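Dimethylsulfoniopropionate lyase (Roseovarius nubinhibens, PDB 4B29) probably cleaves dimethylsulfoniopropionate, releasing dimethyl sulfide, as a zinc-binding lyase of the cupin superfamily. Local coordinates at residues Gly116-Ala121 / Val134-Trp139; Gly142-Trp147 / Ala190-Thr195; Tyr156-Gly161 / Asp196-Leu201; Ser160-Phe165 / Asp172-Pro177. All blocks are in the same frame, centred on the assembly; numbering follows the deposited sequence.

Interaction 1. Residues Gly116-Ala121 / Val134-Trp139; sequences GWFELA and VTVGYW. With EDO (1,2-ethanediol), chain F; PO4 (phosphate ion), chain E.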
loop_
_atom_site.group_PDB
_atom_site.type_symbol
_atom_site.label_atom_id
_atom_site.label_comp_id
_atom_site.label_asym_id
_atom_site.label_seq_id
_atom_site.Cartn_x
_atom_site.Cartn_y
_atom_site.Cartn_z
ATOM N N GLY A 116 -2.217 -3.999 -7.912
ATOM C CA GLY A 116 -3.504 -3.993 -7.182
ATOM C C GLY A 116 -3.242 -3.446 -5.784
ATOM O O GLY A 116 -2.104 -3.176 -5.409
ATOM N N TRP A 117 -4.301 -3.281 -5.011
ATOM C CA TRP A 117 -4.126 -2.804 -3.643
ATOM C C TRP A 117 -5.194 -3.431 -2.752
ATOM O O TRP A 117 -6.211 -3.948 -3.251
ATOM C CB TRP A 117 -4.258 -1.260 -3.578
ATOM C CG TRP A 117 -5.610 -0.708 -3.892
ATOM C CD1 TRP A 117 -6.163 -0.532 -5.116
ATOM C CD2 TRP A 117 -6.587 -0.251 -2.933
ATOM N NE1 TRP A 117 -7.436 0.032 -4.994
ATOM C CE2 TRP A 117 -7.712 0.203 -3.662
ATOM C CE3 TRP A 117 -6.601 -0.178 -1.538
ATOM C CZ2 TRP A 117 -8.862 0.739 -3.035
ATOM C CZ3 TRP A 117 -7.748 0.343 -0.907
ATOM C CH2 TRP A 117 -8.853 0.795 -1.671
ATOM N N PHE A 118 -4.984 -3.328 -1.442
ATOM C CA PHE A 118 -6.045 -3.751 -0.543
ATOM C C PHE A 118 -5.952 -2.940 0.743
ATOM O O PHE A 118 -4.930 -2.286 1.026
ATOM C CB PHE A 118 -5.975 -5.260 -0.261
ATOM C CG PHE A 118 -4.755 -5.726 0.534
ATOM C CD1 PHE A 118 -4.743 -5.784 1.942
ATOM C CD2 PHE A 118 -3.618 -6.154 -0.147
ATOM C CE1 PHE A 118 -3.613 -6.290 2.653
ATOM C CE2 PHE A 118 -2.507 -6.669 0.555
ATOM C CZ PHE A 118 -2.465 -6.713 1.943
ATOM N N GLU A 119 -7.017 -2.996 1.550
ATOM C CA GLU A 119 -7.027 -2.232 2.810
ATOM C C GLU A 119 -6.828 -3.216 3.946
ATOM O O GLU A 119 -7.677 -4.085 4.193
ATOM C CB GLU A 119 -8.383 -1.503 2.940
ATOM C CG GLU A 119 -8.484 -0.567 4.170
ATOM C CD GLU A 119 -9.830 0.186 4.188
ATOM O OE1 GLU A 119 -10.595 0.162 3.194
ATOM O OE2 GLU A 119 -10.223 0.573 5.300
ATOM N N LEU A 120 -5.682 -3.136 4.606
ATOM C CA LEU A 120 -5.404 -4.057 5.684
ATOM C C LEU A 120 -6.209 -3.697 6.917
ATOM O O LEU A 120 -6.788 -4.579 7.588
ATOM C CB LEU A 120 -3.900 -3.991 6.005
ATOM C CG LEU A 120 -3.436 -4.774 7.228
ATOM C CD1 LEU A 120 -3.876 -6.317 7.103
ATOM C CD2 LEU A 120 -1.909 -4.615 7.419
ATOM N N ALA A 121 -6.212 -2.409 7.256
ATOM C CA ALA A 121 -6.901 -1.961 8.497
ATOM C C ALA A 121 -7.569 -0.648 8.177
ATOM O O ALA A 121 -7.027 0.203 7.450
ATOM C CB ALA A 121 -5.948 -1.781 9.668
ATOM N N VAL A 134 -4.841 1.742 6.815
ATOM C CA VAL A 134 -3.563 1.163 6.363
ATOM C C VAL A 134 -3.877 0.416 5.071
ATOM O O VAL A 134 -4.676 -0.522 5.058
ATOM C CB VAL A 134 -3.020 0.156 7.381
ATOM C CG1 VAL A 134 -1.682 -0.424 6.832
ATOM C CG2 VAL A 134 -2.766 0.788 8.719
ATOM N N THR A 135 -3.238 0.818 3.971
ATOM C CA THR A 135 -3.426 0.122 2.701
ATOM C C THR A 135 -2.090 -0.421 2.194
ATOM O O THR A 135 -1.024 -0.014 2.658
ATOM C CB THR A 135 -4.056 0.968 1.585
ATOM O OG1 THR A 135 -3.213 2.108 1.303
ATOM C CG2 THR A 135 -5.440 1.448 2.010
ATOM N N VAL A 136 -2.188 -1.354 1.259
ATOM C CA VAL A 136 -0.980 -1.984 0.681
ATOM C C VAL A 136 -1.137 -1.944 -0.831
ATOM O O VAL A 136 -2.228 -2.224 -1.356
ATOM C CB VAL A 136 -0.879 -3.491 1.160
ATOM C CG1 VAL A 136 0.178 -4.268 0.276
ATOM C CG2 VAL A 136 -0.494 -3.549 2.628
ATOM N N GLY A 137 -0.059 -1.610 -1.578
ATOM C CA GLY A 137 -0.152 -1.594 -3.040
ATOM C C GLY A 137 1.031 -2.394 -3.603
ATOM O O GLY A 137 2.091 -2.507 -2.929
ATOM N N TYR A 138 0.825 -3.025 -4.755
ATOM C CA TYR A 138 1.924 -3.682 -5.494
ATOM C C TYR A 138 1.853 -3.218 -6.928
ATOM O O TYR A 138 0.765 -3.130 -7.517
ATOM C CB TYR A 138 1.749 -5.199 -5.465
ATOM C CG TYR A 138 2.804 -5.898 -6.324
ATOM C CD1 TYR A 138 4.033 -6.226 -5.776
ATOM C CD2 TYR A 138 2.534 -6.160 -7.674
ATOM C CE1 TYR A 138 5.031 -6.898 -6.590
ATOM C CE2 TYR A 138 3.517 -6.788 -8.507
ATOM C CZ TYR A 138 4.718 -7.165 -7.916
ATOM O OH TYR A 138 5.657 -7.793 -8.736
ATOM N N TRP A 139 3.018 -2.896 -7.502
ATOM C CA TRP A 139 3.118 -2.597 -8.923
ATOM C C TRP A 139 4.277 -3.397 -9.508
ATOM O O TRP A 139 5.377 -3.362 -8.973
ATOM C CB TRP A 139 3.476 -1.113 -9.132
ATOM C CG TRP A 139 2.344 -0.187 -8.799
ATOM C CD1 TRP A 139 1.496 0.417 -9.677
ATOM C CD2 TRP A 139 1.963 0.268 -7.476
ATOM N NE1 TRP A 139 0.614 1.236 -8.984
ATOM C CE2 TRP A 139 0.875 1.145 -7.643
ATOM C CE3 TRP A 139 2.454 0.012 -6.192
ATOM C CZ2 TRP A 139 0.230 1.770 -6.550
ATOM C CZ3 TRP A 139 1.840 0.661 -5.098
ATOM C CH2 TRP A 139 0.727 1.513 -5.309
HETATM C C1 EDO F . -0.928 2.186 -1.347
HETATM O O1 EDO F . 0.254 2.134 -2.150
HETATM C C2 EDO F . -2.077 1.846 -2.258
HETATM O O2 EDO F . -3.221 2.120 -1.475
HETATM P P PO4 E . 6.070 -9.065 -12.499
HETATM O O1 PO4 E . 5.551 -10.521 -12.535
HETATM O O2 PO4 E . 5.806 -8.400 -11.159
HETATM O O3 PO4 E . 7.577 -9.105 -12.560
HETATM O O4 PO4 E . 5.436 -8.197 -13.578
#
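Phe118 and Val136 face each other in a hydrogen-bonded antiparallel pair, and their side chains run side by side in the same direction. Val136 lies under one face of the phenyl ring: its CB is 3.9 Å from the centroid of the Phe118 ring, a CH-pi contact displaced toward the rim, while Val136 CG1 reaches Phe118 CE2 at 3.6 Å. With chi1 at 67°, Phe118 CG sits between its own backbone N and carbonyl carbon, which swings the ring across the neighbouring strand. On the reverse face of the sheet Trp117 meets Thr135 obliquely, Trp117 CZ3 lying 3.9 Å from Thr135 CG2. The indole NE1 turns elsewhere, to Ser101. Thr135 directs its hydroxyl away from the indole, and OG1 shares a hydrogen bond of 2.8 Å with O2 of a bound ethanediol, besides meeting Trp204. Further along, Val134 O receives two amides. Leu120 N is 2.8 Å from Val134 O but bent (132°); Ala121 N to Val134 O is longer, 3.3 Å, but nearly straight (169°). Both residues thus oppose Val134, whose CB lies 4.2 Å from Ala121 CB. Leu31 of helix 24-41 packs on Phe118 and Leu120, so this face is buried against helix, whereas Thr135, on the other, is about 8 Å from the zinc. The pairing is an antiparallel ladder interrupted by a classic beta bulge, within the larger sheet of a cupin fold.

Interaction 2. Residues Gly142-Trp147 / Ala190-Thr195; sequences GLDYGW and AMTTLT. With PO4 (phosphate ion), chain B.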
loop_
_atom_site.group_PDB
_atom_site.type_symbol
_atom_site.label_atom_id
_atom_site.label_comp_id
_atom_site.label_asym_id
_atom_site.label_seq_id
_atom_site.Cartn_x
_atom_site.Cartn_y
_atom_site.Cartn_z
ATOM N N GLY A 142 8.068 -1.578 -14.748
ATOM C CA GLY A 142 7.674 -0.918 -15.996
ATOM C C GLY A 142 6.292 -0.338 -16.040
ATOM O O GLY A 142 5.627 -0.349 -17.085
ATOM N N LEU A 143 5.819 0.156 -14.883
ATOM C CA LEU A 143 4.500 0.783 -14.825
ATOM C C LEU A 143 4.618 2.246 -14.469
ATOM O O LEU A 143 5.522 2.641 -13.716
ATOM C CB LEU A 143 3.651 0.065 -13.760
ATOM C CG LEU A 143 3.223 -1.369 -14.112
ATOM C CD1 LEU A 143 2.261 -1.899 -12.972
ATOM C CD2 LEU A 143 2.489 -1.410 -15.464
ATOM N N ASP A 144 3.726 3.044 -15.044
ATOM C CA ASP A 144 3.679 4.463 -14.738
ATOM C C ASP A 144 2.309 4.757 -14.137
ATOM O O ASP A 144 1.283 4.726 -14.813
ATOM C CB ASP A 144 3.919 5.296 -15.993
ATOM C CG ASP A 144 4.186 6.749 -15.687
ATOM O OD1 ASP A 144 5.334 7.094 -15.283
ATOM O OD2 ASP A 144 3.241 7.553 -15.859
ATOM N N TYR A 145 2.302 4.965 -12.833
ATOM C CA TYR A 145 1.073 5.336 -12.113
ATOM C C TYR A 145 1.032 6.832 -12.202
ATOM O O TYR A 145 1.844 7.528 -11.550
ATOM C CB TYR A 145 1.198 4.845 -10.662
ATOM C CG TYR A 145 -0.013 5.038 -9.778
ATOM C CD1 TYR A 145 -1.259 5.407 -10.303
ATOM C CD2 TYR A 145 0.089 4.784 -8.407
ATOM C CE1 TYR A 145 -2.369 5.562 -9.452
ATOM C CE2 TYR A 145 -1.028 4.910 -7.553
ATOM C CZ TYR A 145 -2.239 5.310 -8.098
ATOM O OH TYR A 145 -3.339 5.434 -7.248
ATOM N N GLY A 146 0.129 7.355 -13.034
ATOM C CA GLY A 146 0.122 8.790 -13.350
ATOM C C GLY A 146 -0.389 9.652 -12.207
ATOM O O GLY A 146 -0.785 9.126 -11.147
ATOM N N TRP A 147 -0.383 10.957 -12.416
ATOM C CA TRP A 147 -0.762 11.932 -11.385
ATOM C C TRP A 147 -2.168 11.620 -10.829
ATOM O O TRP A 147 -3.151 11.499 -11.585
ATOM C CB TRP A 147 -0.774 13.355 -11.949
ATOM C CG TRP A 147 0.597 13.846 -12.339
ATOM C CD1 TRP A 147 1.046 14.069 -13.627
ATOM C CD2 TRP A 147 1.681 14.202 -11.465
ATOM N NE1 TRP A 147 2.365 14.526 -13.597
ATOM C CE2 TRP A 147 2.768 14.633 -12.289
ATOM C CE3 TRP A 147 1.835 14.248 -10.074
ATOM C CZ2 TRP A 147 3.991 15.069 -11.755
ATOM C CZ3 TRP A 147 3.060 14.668 -9.546
ATOM C CH2 TRP A 147 4.129 15.079 -10.386
ATOM N N ALA A 190 2.591 10.841 -8.139
ATOM C CA ALA A 190 2.639 9.778 -9.144
ATOM C C ALA A 190 3.847 8.895 -8.856
ATOM O O ALA A 190 4.631 9.184 -7.946
ATOM C CB ALA A 190 2.756 10.414 -10.574
ATOM N N MET A 191 3.952 7.767 -9.543
ATOM C CA MET A 191 5.048 6.862 -9.231
ATOM C C MET A 191 5.372 6.026 -10.479
ATOM O O MET A 191 4.458 5.603 -11.166
ATOM C CB MET A 191 4.589 5.903 -8.115
ATOM C CG MET A 191 5.737 5.038 -7.549
ATOM S SD MET A 191 5.075 3.643 -6.556
ATOM C CE MET A 191 4.365 2.665 -7.872
ATOM N N THR A 192 6.659 5.749 -10.702
ATOM C CA THR A 192 7.080 4.950 -11.858
ATOM C C THR A 192 7.940 3.803 -11.354
ATOM O O THR A 192 8.918 4.027 -10.603
ATOM C CB THR A 192 7.993 5.832 -12.742
ATOM O OG1 THR A 192 7.264 7.015 -13.076
ATOM C CG2 THR A 192 8.418 5.053 -14.018
ATOM N N THR A 193 7.614 2.585 -11.766
ATOM C CA THR A 193 8.553 1.481 -11.530
ATOM C C THR A 193 9.385 1.312 -12.837
ATOM O O THR A 193 8.890 1.476 -13.955
ATOM C CB THR A 193 7.891 0.128 -11.216
ATOM O OG1 THR A 193 6.820 -0.078 -12.126
ATOM C CG2 THR A 193 7.281 0.109 -9.770
ATOM N N LEU A 194 10.637 0.980 -12.618
ATOM C CA LEU A 194 11.582 0.742 -13.721
ATOM C C LEU A 194 11.790 -0.766 -13.805
ATOM O O LEU A 194 10.850 -1.490 -14.101
ATOM C CB LEU A 194 12.857 1.539 -13.451
ATOM C CG LEU A 194 12.797 3.075 -13.519
ATOM C CD1 LEU A 194 12.131 3.561 -14.794
ATOM C CD2 LEU A 194 12.138 3.699 -12.280
ATOM N N THR A 195 12.983 -1.257 -13.491
ATOM C CA THR A 195 13.302 -2.663 -13.624
ATOM C C THR A 195 12.793 -3.565 -12.474
ATOM O O THR A 195 12.656 -4.789 -12.621
ATOM C CB THR A 195 14.869 -2.738 -13.739
ATOM O OG1 THR A 195 15.184 -2.278 -15.071
ATOM C CG2 THR A 195 15.322 -4.091 -13.621
HETATM P P PO4 B . -2.299 6.187 -3.745
HETATM O O1 PO4 B . -3.020 5.306 -4.722
HETATM O O2 PO4 B . -2.217 5.422 -2.409
HETATM O O3 PO4 B . -0.899 6.561 -4.213
HETATM O O4 PO4 B . -3.023 7.471 -3.502
#
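Backbone hydrogen bonds join Tyr145 to Met191 in both directions, Tyr145 N to Met191 O at 2.8 Å and Met191 N to Tyr145 O at 2.9 Å, as an antiparallel hydrogen-bonded pair. Toward Gly142 the ladder gives way to a side-chain bond: Leu143 N donates to Thr193 OG1 at 2.9 Å, with an N-H...O angle of 159°, while Thr193 N returns to Leu143 O. Thr193 OG1 lies between the backbone N and the carbonyl carbon of its own residue (chi1 45°), and it also bonds to Gly140 O.

Among polar side chains, Thr192 OG1 lies 2.9 Å from Asp144 OD1, a tentative pair because Asp144 is modelled in two conformers; the same hydroxyl is hydrogen-bonded to His166 as well. Tyr145 OH donates to O1 of a bound phosphate at 2.5 Å, an oxygen that lies in the plane of the ring at its edge.

Apolar contact is concentrated at Ala190, whose CB sits over one face of the Trp147 indole, 4.2 Å from the centroid of its six-membered ring. Strand 163-167 flanks strand 189-192 on its other edge and Ser216 bonds to Trp147, while Leu143 rests on helix 109-114 and Met191 on Trp139 of strand 133-139.

Interaction 3. Residues Tyr156-Gly161 / Asp196-Leu201; sequences YSVVSG and DPILTL. With PO4 (phosphate ion), chain B; EDO (1,2-ethanediol), chain F.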
loop_
_atom_site.group_PDB
_atom_site.type_symbol
_atom_site.label_atom_id
_atom_site.label_comp_id
_atom_site.label_asym_id
_atom_site.label_seq_id
_atom_site.Cartn_x
_atom_site.Cartn_y
_atom_site.Cartn_z
ATOM N N TYR A 156 3.463 7.109 2.672
ATOM C CA TYR A 156 3.928 5.870 2.068
ATOM C C TYR A 156 5.126 5.306 2.830
ATOM O O TYR A 156 5.945 6.050 3.373
ATOM C CB TYR A 156 4.471 6.169 0.631
ATOM C CG TYR A 156 3.520 5.793 -0.443
ATOM C CD1 TYR A 156 2.442 6.652 -0.757
ATOM C CD2 TYR A 156 3.631 4.597 -1.129
ATOM C CE1 TYR A 156 1.543 6.309 -1.799
ATOM C CE2 TYR A 156 2.761 4.250 -2.138
ATOM C CZ TYR A 156 1.688 5.087 -2.438
ATOM O OH TYR A 156 0.836 4.742 -3.456
ATOM N N SER A 157 5.226 3.960 2.839
ATOM C CA SER A 157 6.524 3.293 3.123
ATOM C C SER A 157 6.729 2.283 2.022
ATOM O O SER A 157 5.766 1.745 1.449
ATOM C CB SER A 157 6.590 2.611 4.518
ATOM O OG SER A 157 5.763 1.433 4.556
ATOM N N VAL A 158 8.014 2.015 1.739
ATOM C CA VAL A 158 8.334 0.939 0.818
ATOM C C VAL A 158 8.670 -0.348 1.598
ATOM O O VAL A 158 9.498 -0.325 2.508
ATOM C CB VAL A 158 9.576 1.350 -0.017
ATOM C CG1 VAL A 158 9.879 0.199 -1.073
ATOM C CG2 VAL A 158 9.222 2.649 -0.756
ATOM N N VAL A 159 8.033 -1.456 1.201
ATOM C CA VAL A 159 8.312 -2.725 1.882
ATOM C C VAL A 159 9.385 -3.467 1.107
ATOM O O VAL A 159 10.332 -3.978 1.738
ATOM C CB VAL A 159 7.050 -3.620 1.966
ATOM C CG1 VAL A 159 7.375 -4.945 2.714
ATOM C CG2 VAL A 159 5.962 -2.833 2.781
ATOM N N SER A 160 9.204 -3.520 -0.193
ATOM C CA SER A 160 10.223 -4.246 -1.008
ATOM C C SER A 160 10.218 -3.678 -2.402
ATOM O O SER A 160 9.262 -2.988 -2.850
ATOM C CB SER A 160 9.936 -5.778 -0.971
ATOM O OG SER A 160 8.604 -6.077 -1.372
ATOM N N GLY A 161 11.299 -3.922 -3.140
ATOM C CA GLY A 161 11.379 -3.321 -4.477
ATOM C C GLY A 161 11.838 -1.867 -4.352
ATOM O O GLY A 161 12.502 -1.488 -3.371
ATOM N N ASP A 196 12.486 -2.948 -11.344
ATOM C CA ASP A 196 12.074 -3.662 -10.145
ATOM C C ASP A 196 10.596 -3.361 -9.897
ATOM O O ASP A 196 10.118 -2.334 -10.349
ATOM C CB ASP A 196 12.888 -3.189 -8.952
ATOM C CG ASP A 196 14.394 -3.387 -9.179
ATOM O OD1 ASP A 196 14.777 -4.522 -9.507
ATOM O OD2 ASP A 196 15.153 -2.430 -9.012
ATOM N N PRO A 197 9.889 -4.310 -9.291
ATOM C CA PRO A 197 8.511 -4.016 -8.817
ATOM C C PRO A 197 8.611 -3.140 -7.552
ATOM O O PRO A 197 9.705 -2.812 -7.069
ATOM C CB PRO A 197 8.007 -5.396 -8.435
ATOM C CG PRO A 197 9.233 -6.089 -7.835
ATOM C CD PRO A 197 10.411 -5.562 -8.713
ATOM N N ILE A 198 7.452 -2.803 -6.971
ATOM C CA ILE A 198 7.461 -2.206 -5.632
ATOM C C ILE A 198 6.223 -2.677 -4.871
ATOM O O ILE A 198 5.156 -2.834 -5.453
ATOM C CB ILE A 198 7.506 -0.638 -5.655
ATOM C CG1 ILE A 198 7.817 -0.109 -4.239
ATOM C CG2 ILE A 198 6.229 0.004 -6.316
ATOM C CD1 ILE A 198 8.082 1.392 -4.225
ATOM N N LEU A 199 6.432 -2.928 -3.590
ATOM C CA LEU A 199 5.341 -3.329 -2.672
ATOM C C LEU A 199 5.369 -2.288 -1.552
ATOM O O LEU A 199 6.432 -2.034 -0.958
ATOM C CB LEU A 199 5.650 -4.721 -2.138
ATOM C CG LEU A 199 4.709 -5.332 -1.067
ATOM C CD1 LEU A 199 3.308 -5.516 -1.649
ATOM C CD2 LEU A 199 5.287 -6.670 -0.506
ATOM N N THR A 200 4.200 -1.677 -1.268
ATOM C CA THR A 200 4.159 -0.530 -0.328
ATOM C C THR A 200 3.153 -0.798 0.779
ATOM O O THR A 200 2.221 -1.611 0.597
ATOM C CB THR A 200 3.697 0.759 -1.033
ATOM O OG1 THR A 200 2.419 0.527 -1.640
ATOM C CG2 THR A 200 4.741 1.139 -2.186
ATOM N N LEU A 201 3.348 -0.106 1.896
ATOM C CA LEU A 201 2.366 -0.153 2.991
ATOM C C LEU A 201 2.190 1.316 3.406
ATOM O O LEU A 201 3.183 2.033 3.654
ATOM C CB LEU A 201 2.861 -1.063 4.136
ATOM C CG LEU A 201 1.760 -1.192 5.216
ATOM C CD1 LEU A 201 1.736 -2.620 5.823
ATOM C CD2 LEU A 201 2.041 -0.152 6.298
HETATM P P PO4 B . -2.299 6.187 -3.745
HETATM O O1 PO4 B . -3.020 5.306 -4.722
HETATM O O2 PO4 B . -2.217 5.422 -2.409
HETATM O O3 PO4 B . -0.899 6.561 -4.213
HETATM O O4 PO4 B . -3.023 7.471 -3.502
HETATM C C1 EDO F . -0.928 2.186 -1.347
HETATM O O1 EDO F . 0.254 2.134 -2.150
HETATM C C2 EDO F . -2.077 1.846 -2.258
HETATM O O2 EDO F . -3.221 2.120 -1.475
#
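Val159 and Ser160 both oppose Leu199, and here the packing is tight. Leu199 O takes two amides, Val159 N at 2.7 Å and the more distant Ser160 N, the signature of a classic beta bulge. Leu199 N donates back to Ser160 O, and Ser160 OG, held by Pro75 O, lies against Leu199 CB at 3.3 Å. The chain turns a corner at Ser160, and next to it Gly161 CA comes within 3.1 Å of Pro197 O in a CA-H...O contact. Val158 CG1 and Ile198 CG1 meet at 3.8 Å, their side chains crossing at about a right angle. At the other end Leu201 O is gripped twice by Ser157, through its N and through its hydroxyl, with Ser157 OG at 2.8 Å from that oxygen. A chi1 of 71° folds Ser157 OG back over the main chain to reach it, and Trp38 binds the same hydroxyl.

The Tyr156 side is also buried, but a phosphate and an ethanediol, probably from the crystallisation liquor, line it in place of closer packing between the strands. Thr200 CG2 meets the edge of the Tyr156 ring near its plane, 3.7 Å from Tyr156 CE2, and the phenol OH donates to phosphate O3 at 2.6 Å. The ethanediol bridges the two residues, bonded to Thr200 OG1 and only weakly to the phenol. The zinc is about 5 Å from the Tyr156 side chain.

Strand 198-205 lies between strands 153-159 and 133-139, with Trp139 packed on Tyr156, Ile198 and Thr200; helix 83-92 covers Val159 and Leu199, and Phe45 of helix 43-48 rests on Ser157 and Leu201.

Interaction 4. Residues Ser160-Phe165 / Asp172-Pro177; sequences SGRALF and DLMLEP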
loop_
_atom_site.group_PDB
_atom_site.type_symbol
_atom_site.label_atom_id
_atom_site.label_comp_id
_atom_site.label_asym_id
_atom_site.label_seq_id
_atom_site.Cartn_x
_atom_site.Cartn_y
_atom_site.Cartn_z
ATOM N N SER A 160 9.204 -3.520 -0.193
ATOM C CA SER A 160 10.223 -4.246 -1.008
ATOM C C SER A 160 10.218 -3.678 -2.402
ATOM O O SER A 160 9.262 -2.988 -2.850
ATOM C CB SER A 160 9.936 -5.778 -0.971
ATOM O OG SER A 160 8.604 -6.077 -1.372
ATOM N N GLY A 161 11.299 -3.922 -3.140
ATOM C CA GLY A 161 11.379 -3.321 -4.477
ATOM C C GLY A 161 11.838 -1.867 -4.352
ATOM O O GLY A 161 12.502 -1.488 -3.371
ATOM N N ARG A 162 11.488 -1.067 -5.350
ATOM C CA ARG A 162 11.892 0.361 -5.377
ATOM C C ARG A 162 11.146 1.051 -6.493
ATOM O O ARG A 162 10.677 0.415 -7.466
ATOM C CB ARG A 162 13.422 0.488 -5.553
ATOM C CG ARG A 162 13.875 0.105 -6.899
ATOM C CD ARG A 162 15.470 0.079 -6.948
ATOM N NE ARG A 162 16.252 1.308 -6.925
ATOM C CZ ARG A 162 16.605 2.026 -8.015
ATOM N NH1 ARG A 162 16.159 1.711 -9.222
ATOM N NH2 ARG A 162 17.410 3.082 -7.911
ATOM N N ALA A 163 10.952 2.364 -6.346
ATOM C CA ALA A 163 10.298 3.113 -7.395
ATOM C C ALA A 163 10.611 4.592 -7.280
ATOM O O ALA A 163 11.061 5.043 -6.234
ATOM C CB ALA A 163 8.717 2.904 -7.339
ATOM N N LEU A 164 10.308 5.317 -8.360
ATOM C CA LEU A 164 10.515 6.763 -8.409
ATOM C C LEU A 164 9.201 7.450 -8.084
ATOM O O LEU A 164 8.216 7.246 -8.807
ATOM C CB LEU A 164 11.013 7.151 -9.817
ATOM C CG LEU A 164 11.357 8.627 -9.953
ATOM C CD1 LEU A 164 12.523 9.008 -9.035
ATOM C CD2 LEU A 164 11.659 8.875 -11.493
ATOM N N PHE A 165 9.232 8.268 -7.020
ATOM C CA PHE A 165 8.043 8.974 -6.509
ATOM C C PHE A 165 8.035 10.436 -6.888
ATOM O O PHE A 165 9.020 11.144 -6.647
ATOM C CB PHE A 165 8.001 8.846 -4.992
ATOM C CG PHE A 165 7.510 7.499 -4.536
ATOM C CD1 PHE A 165 8.343 6.345 -4.588
ATOM C CD2 PHE A 165 6.167 7.371 -4.135
ATOM C CE1 PHE A 165 7.881 5.083 -4.177
ATOM C CE2 PHE A 165 5.680 6.100 -3.691
ATOM C CZ PHE A 165 6.525 4.979 -3.709
ATOM N N ASP A 172 11.525 14.820 -6.970
ATOM C CA ASP A 172 11.364 13.390 -7.203
ATOM C C ASP A 172 12.288 12.644 -6.237
ATOM O O ASP A 172 13.412 13.084 -5.978
ATOM C CB ASP A 172 11.778 13.017 -8.637
ATOM C CG ASP A 172 10.695 13.333 -9.671
ATOM O OD1 ASP A 172 9.574 13.774 -9.331
ATOM O OD2 ASP A 172 10.962 13.105 -10.869
ATOM N N LEU A 173 11.823 11.497 -5.737
ATOM C CA LEU A 173 12.638 10.657 -4.812
ATOM C C LEU A 173 12.584 9.226 -5.258
ATOM O O LEU A 173 11.506 8.656 -5.499
ATOM C CB LEU A 173 12.077 10.736 -3.361
ATOM C CG LEU A 173 12.013 12.137 -2.754
ATOM C CD1 LEU A 173 11.250 12.062 -1.375
ATOM C CD2 LEU A 173 13.448 12.746 -2.546
ATOM N N MET A 174 13.752 8.562 -5.325
ATOM C CA MET A 174 13.761 7.144 -5.620
ATOM C C MET A 174 13.811 6.419 -4.286
ATOM O O MET A 174 14.766 6.606 -3.509
ATOM C CB MET A 174 15.049 6.839 -6.420
ATOM C CG MET A 174 15.118 5.382 -6.837
ATOM S SD MET A 174 13.938 4.867 -8.086
ATOM C CE MET A 174 14.688 5.550 -9.590
ATOM N N LEU A 175 12.724 5.702 -3.939
ATOM C CA LEU A 175 12.630 5.123 -2.595
ATOM C C LEU A 175 12.821 3.617 -2.580
ATOM O O LEU A 175 12.309 2.916 -3.472
ATOM C CB LEU A 175 11.215 5.394 -2.008
ATOM C CG LEU A 175 10.879 6.904 -1.941
ATOM C CD1 LEU A 175 9.477 7.022 -1.301
ATOM C CD2 LEU A 175 11.969 7.722 -1.158
ATOM N N GLU A 176 13.555 3.173 -1.564
ATOM C CA GLU A 176 13.925 1.781 -1.332
ATOM C C GLU A 176 13.327 1.349 0.014
ATOM O O GLU A 176 12.800 2.192 0.773
ATOM C CB GLU A 176 15.468 1.694 -1.291
ATOM C CG GLU A 176 15.912 1.872 -2.760
ATOM C CD GLU A 176 17.347 1.600 -3.081
ATOM O OE1 GLU A 176 18.146 1.222 -2.189
ATOM O OE2 GLU A 176 17.656 1.770 -4.288
ATOM N N PRO A 177 13.448 0.058 0.362
ATOM C CA PRO A 177 12.717 -0.467 1.557
ATOM C C PRO A 177 12.954 0.257 2.869
ATOM O O PRO A 177 14.104 0.519 3.280
ATOM C CB PRO A 177 13.210 -1.907 1.657
ATOM C CG PRO A 177 13.369 -2.314 0.142
ATOM C CD PRO A 177 14.009 -1.041 -0.463
#
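The guanidinium of Arg162 has Met174 over one face, with the sulfur 3.8 Å above its plane near the centre and Met174 CG 3.4 Å from Arg162 NH2, and Glu176 at its edge. The salt bridge runs from Arg162 NE to Glu176 OE2 at 3.0 Å, nearly within the guanidinium plane, whereas the carboxylate is turned 66° from that plane and is met on its anti side. Arg162 is bent at chi3 (-72°), which turns the group to lie across Met174 while NE still faces the acid. The second flat group, the Phe165 ring, carries Leu175 CD1 on one face, 3.8 Å from the centroid, with the side chains crossing at about a right angle; Leu173 O is near the ring plane at the edge. Between these two clusters, reciprocal backbone bonds pair Ala163 with Leu175 and Phe165 with Leu173, among them Phe165 N to Leu173 O at 2.8 Å. Leu164 CB meets Met174 CE at 4.0 Å on the Met174 face.

The two segments form a beta hairpin whose strand 173-175 is the outer one of its sheet; strand 163-167 pairs on its other side with strand 189-192, and Phe165 reaches inward to Met191, Ile198 of strand 198-205 and the edge-to-face ring of Tyr156.

Interactions 1 and 3 are buried and belong to one sheet, where strands 133-139 and 198-205 are neighbours; each contains a classic beta bulge, and both touch the same ethanediol. Interactions 2 and 4 lie nearer the surface in the second sheet, joined through strands 189-192 and 163-167. Polar side chains pair across both, tentatively in interaction 2 and by a salt bridge in interaction 4, whereas in interaction 3 the polar side-chain bond goes to a carbonyl. The sheets meet where Trp139 packs on Met191 and Tyr145, and Ile198 on Met191 and Ala163. Interactions 2 and 3 share a phosphate near the zinc site, formed by His150, Glu154 and His189. Interaction 4 is nested within the loop closed by interaction 2.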